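Local coordinates for protein decapping nuclease RAI1 (PDB 5BTO) that removes NAD caps and other 5'-end caps from RNA in a divalent-metal-dependent hydrolysis and also binds and stimulates the exoribonuclease RAT1, at residues V211-T223 with A228-W240. Residues are numbered along the deposited sequence; the frame is centred on the assembly and turned at random.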
# COMPACT_ATOMS: atom_id res chain seq x y z
N VAL A 211 6.53 32.91 -32.11
CA VAL A 211 6.59 31.87 -31.09
C VAL A 211 5.97 30.57 -31.60
O VAL A 211 4.94 30.60 -32.28
CB VAL A 211 5.87 32.30 -29.81
CG1 VAL A 211 5.83 31.16 -28.80
CG2 VAL A 211 6.53 33.52 -29.21
N ASN A 212 6.60 29.45 -31.27
CA ASN A 212 6.12 28.14 -31.70
C ASN A 212 6.37 27.06 -30.65
O ASN A 212 7.21 27.23 -29.75
CB ASN A 212 6.79 27.73 -33.02
CG ASN A 212 8.20 27.18 -32.81
OD1 ASN A 212 8.37 26.00 -32.52
ND2 ASN A 212 9.20 28.03 -32.98
N ASN A 213 5.65 25.95 -30.75
CA ASN A 213 5.91 24.83 -29.86
C ASN A 213 6.32 23.57 -30.62
O ASN A 213 6.27 22.46 -30.08
CB ASN A 213 4.72 24.56 -28.93
CG ASN A 213 3.51 24.01 -29.65
OD1 ASN A 213 3.50 23.89 -30.88
ND2 ASN A 213 2.48 23.65 -28.89
N TYR A 214 6.74 23.75 -31.87
CA TYR A 214 7.31 22.66 -32.65
C TYR A 214 8.70 22.31 -32.15
O TYR A 214 9.05 21.13 -31.99
CB TYR A 214 7.40 23.04 -34.12
CG TYR A 214 6.11 22.85 -34.88
CD1 TYR A 214 5.08 23.76 -34.77
CD2 TYR A 214 5.93 21.75 -35.71
CE1 TYR A 214 3.89 23.59 -35.46
CE2 TYR A 214 4.75 21.56 -36.41
CZ TYR A 214 3.74 22.49 -36.28
OH TYR A 214 2.56 22.32 -36.97
N GLU A 215 9.50 23.33 -31.89
CA GLU A 215 10.90 23.13 -31.53
C GLU A 215 11.05 22.56 -30.13
O GLU A 215 10.54 23.13 -29.16
CB GLU A 215 11.69 24.44 -31.66
CG GLU A 215 11.85 24.92 -33.09
CD GLU A 215 12.52 26.28 -33.17
OE1 GLU A 215 12.02 27.23 -32.53
OE2 GLU A 215 13.55 26.40 -33.86
N GLN A 216 11.75 21.43 -30.04
CA GLN A 216 12.02 20.77 -28.77
C GLN A 216 13.44 20.26 -28.73
O GLN A 216 13.93 19.68 -29.71
CB GLN A 216 11.08 19.58 -28.57
CG GLN A 216 9.63 19.92 -28.38
CD GLN A 216 8.80 18.68 -28.09
OE1 GLN A 216 9.19 17.57 -28.45
NE2 GLN A 216 7.67 18.87 -27.44
N TYR A 217 14.11 20.45 -27.60
CA TYR A 217 15.43 19.89 -27.36
C TYR A 217 15.29 18.82 -26.27
O TYR A 217 14.79 19.11 -25.18
CB TYR A 217 16.41 20.98 -26.92
CG TYR A 217 17.78 20.47 -26.52
CD1 TYR A 217 18.68 20.01 -27.48
CD2 TYR A 217 18.19 20.47 -25.20
CE1 TYR A 217 19.93 19.55 -27.12
CE2 TYR A 217 19.44 20.01 -24.83
CZ TYR A 217 20.31 19.55 -25.79
OH TYR A 217 21.56 19.11 -25.44
N ILE A 218 15.67 17.59 -26.59
CA ILE A 218 15.41 16.48 -25.68
C ILE A 218 16.71 15.86 -25.19
O ILE A 218 17.51 15.38 -26.00
CB ILE A 218 14.58 15.36 -26.36
CG1 ILE A 218 13.34 15.93 -27.04
CG2 ILE A 218 14.20 14.25 -25.35
CD1 ILE A 218 12.34 16.53 -26.08
N SER A 219 16.91 15.90 -23.88
CA SER A 219 18.06 15.27 -23.26
C SER A 219 17.68 13.85 -22.82
O SER A 219 16.60 13.63 -22.27
CB SER A 219 18.54 16.09 -22.05
OG SER A 219 19.54 15.41 -21.32
N VAL A 220 18.55 12.90 -23.07
CA VAL A 220 18.32 11.53 -22.61
C VAL A 220 19.41 11.14 -21.63
O VAL A 220 20.61 11.19 -21.96
CB VAL A 220 18.25 10.52 -23.77
CG1 VAL A 220 17.75 9.17 -23.24
CG2 VAL A 220 17.32 11.04 -24.85
N ILE A 221 19.00 10.74 -20.44
CA ILE A 221 19.91 10.56 -19.32
C ILE A 221 19.85 9.15 -18.79
O ILE A 221 18.85 8.45 -18.96
CB ILE A 221 19.59 11.53 -18.16
CG1 ILE A 221 18.21 11.21 -17.55
CG2 ILE A 221 19.61 12.98 -18.65
CD1 ILE A 221 17.99 11.87 -16.20
N LYS A 222 20.95 8.73 -18.16
CA LYS A 222 20.95 7.51 -17.36
C LYS A 222 20.83 7.93 -15.91
O LYS A 222 21.50 8.87 -15.46
CB LYS A 222 22.22 6.70 -17.58
CG LYS A 222 22.20 5.81 -18.80
CD LYS A 222 23.49 5.02 -18.92
CE LYS A 222 23.92 4.42 -17.58
NZ LYS A 222 23.11 3.24 -17.16
N THR A 223 19.95 7.27 -15.17
CA THR A 223 19.78 7.58 -13.77
C THR A 223 19.28 6.33 -13.07
O THR A 223 19.38 5.23 -13.61
CB THR A 223 18.83 8.78 -13.58
OG1 THR A 223 18.79 9.16 -12.21
CG2 THR A 223 17.43 8.44 -14.08
N ALA A 228 17.05 0.14 -9.22
CA ALA A 228 16.65 0.22 -10.62
C ALA A 228 17.51 1.21 -11.40
O ALA A 228 17.75 2.32 -10.93
CB ALA A 228 15.18 0.62 -10.73
N LYS A 229 17.96 0.81 -12.58
CA LYS A 229 18.65 1.71 -13.50
C LYS A 229 17.66 2.13 -14.58
O LYS A 229 16.90 1.31 -15.10
CB LYS A 229 19.84 1.01 -14.15
CG LYS A 229 20.90 0.54 -13.17
CD LYS A 229 22.07 -0.10 -13.92
CE LYS A 229 23.15 -0.59 -12.97
NZ LYS A 229 22.67 -1.73 -12.14
N MET A 230 17.64 3.42 -14.91
CA MET A 230 16.63 3.93 -15.84
C MET A 230 17.22 4.88 -16.87
O MET A 230 18.15 5.62 -16.58
CB MET A 230 15.50 4.64 -15.06
CG MET A 230 14.86 3.71 -14.03
SD MET A 230 13.66 4.52 -12.96
CE MET A 230 12.30 4.75 -14.09
N LEU A 231 16.67 4.83 -18.07
CA LEU A 231 16.98 5.80 -19.12
C LEU A 231 15.76 6.70 -19.20
O LEU A 231 14.63 6.21 -19.37
CB LEU A 231 17.23 5.08 -20.45
CG LEU A 231 17.82 5.90 -21.60
CD1 LEU A 231 19.26 6.29 -21.28
CD2 LEU A 231 17.79 5.16 -22.92
N LEU A 232 15.95 8.01 -19.03
CA LEU A 232 14.83 8.95 -19.10
C LEU A 232 15.06 10.00 -20.16
O LEU A 232 16.12 10.66 -20.18
CB LEU A 232 14.63 9.69 -17.77
CG LEU A 232 14.28 8.97 -16.48
CD1 LEU A 232 13.97 10.00 -15.38
CD2 LEU A 232 13.10 8.07 -16.74
N ALA A 233 14.07 10.21 -21.02
CA ALA A 233 14.14 11.28 -22.02
C ALA A 233 13.29 12.46 -21.54
O ALA A 233 12.15 12.27 -21.08
CB ALA A 233 13.65 10.77 -23.36
N GLY A 234 13.82 13.67 -21.64
CA GLY A 234 13.09 14.84 -21.20
C GLY A 234 13.44 16.11 -21.95
O GLY A 234 14.62 16.38 -22.20
N GLU A 235 12.43 16.90 -22.29
CA GLU A 235 12.68 18.22 -22.88
C GLU A 235 13.40 19.13 -21.90
O GLU A 235 13.10 19.16 -20.71
CB GLU A 235 11.38 18.89 -23.35
CG GLU A 235 11.67 20.20 -24.12
CD GLU A 235 10.43 20.90 -24.63
OE1 GLU A 235 9.31 20.39 -24.41
OE2 GLU A 235 10.57 21.98 -25.26
N VAL A 236 14.35 19.90 -22.44
CA VAL A 236 15.14 20.84 -21.67
C VAL A 236 14.97 22.21 -22.31
O VAL A 236 15.04 22.34 -23.54
CB VAL A 236 16.63 20.43 -21.67
CG1 VAL A 236 17.54 21.60 -21.27
CG2 VAL A 236 16.84 19.20 -20.76
N ASP A 237 14.72 23.23 -21.49
CA ASP A 237 14.33 24.53 -22.03
C ASP A 237 15.52 25.34 -22.55
O ASP A 237 15.44 25.93 -23.62
CB ASP A 237 13.54 25.34 -21.00
CG ASP A 237 12.21 24.69 -20.65
OD1 ASP A 237 11.65 24.02 -21.54
OD2 ASP A 237 11.74 24.85 -19.51
N CYS A 238 16.61 25.36 -21.80
CA CYS A 238 17.77 26.15 -22.21
C CYS A 238 19.03 25.78 -21.45
O CYS A 238 19.01 25.01 -20.49
CB CYS A 238 17.48 27.65 -22.06
SG CYS A 238 17.47 28.26 -20.38
N VAL A 239 20.15 26.34 -21.90
CA VAL A 239 21.42 26.29 -21.19
C VAL A 239 21.59 27.62 -20.47
O VAL A 239 21.31 28.67 -21.05
CB VAL A 239 22.57 26.09 -22.20
CG1 VAL A 239 23.92 26.29 -21.55
CG2 VAL A 239 22.47 24.69 -22.81
N TRP A 240 22.01 27.60 -19.21
CA TRP A 240 22.20 28.86 -18.49
C TRP A 240 23.56 29.50 -18.71
O TRP A 240 23.69 30.72 -18.65
CB TRP A 240 21.86 28.76 -17.00
CG TRP A 240 22.74 27.88 -16.19
CD1 TRP A 240 22.60 26.52 -16.00
CD2 TRP A 240 23.86 28.28 -15.41
NE1 TRP A 240 23.59 26.07 -15.16
CE2 TRP A 240 24.38 27.12 -14.79
CE3 TRP A 240 24.50 29.51 -15.19
CZ2 TRP A 240 25.50 27.16 -13.95
CZ3 TRP A 240 25.61 29.54 -14.37
CH2 TRP A 240 26.10 28.37 -13.76
O HOH W 1 13.34 22.51 -25.71
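E235 lays its side chain across the start of strand 216-223. E235 CB packs against I218 CD1 at 3.7 Å, and E235 CG passes 3.5 Å from Y217 O. With E235 CG anti to the backbone N (chi1 -173°) and the chain extended beyond it, the carboxylate reaches Q216. The two side chains cross at about a right angle, amide and carboxylate planes 49° apart; Q216 NE2 stays 3.8 Å from E235 OE1, a contact rather than a hydrogen bond. A water binds the other oxygen: it donates to E235 OE2 and V236 O and accepts from Y217 N, tying the carboxylate to both backbones. V236 N makes a nearly straight bond to Y217 O, and V236 CB meets the edge of the Y217 ring, 3.9 Å from Y217 CD2, while the Y217 hydroxyl is hydrogen-bonded to Y254.

The two strands form an antiparallel beta hairpin inside the large mixed sheet of this PD-(D/E)XK-type nuclease, flanked by strands 27-34 and 111-114. E235 binds substrate, and D237, two residues further on, is a metal ligand; R115, also substrate-binding, hydrogen-bonds to E235 O through NH1.

Toward the turn, paired backbone bonds join S219 with G234, I221 with L232 and T223 with M230. T223 N points to M230 O at 2.8 Å, nearly along the C=O axis, whereas M230 N reaches T223 O from above the carbonyl plane. T223 OG1 is anti to the backbone N (chi1 -174°), which leaves CG2 between that N and the carbonyl carbon, where it touches L232 CG and L232 CD1, both at 4.0 Å. On the face carrying I218 and V220, A233 CB touches CG2 of each, and L231 CG lies 3.7 Å from V220 CG1.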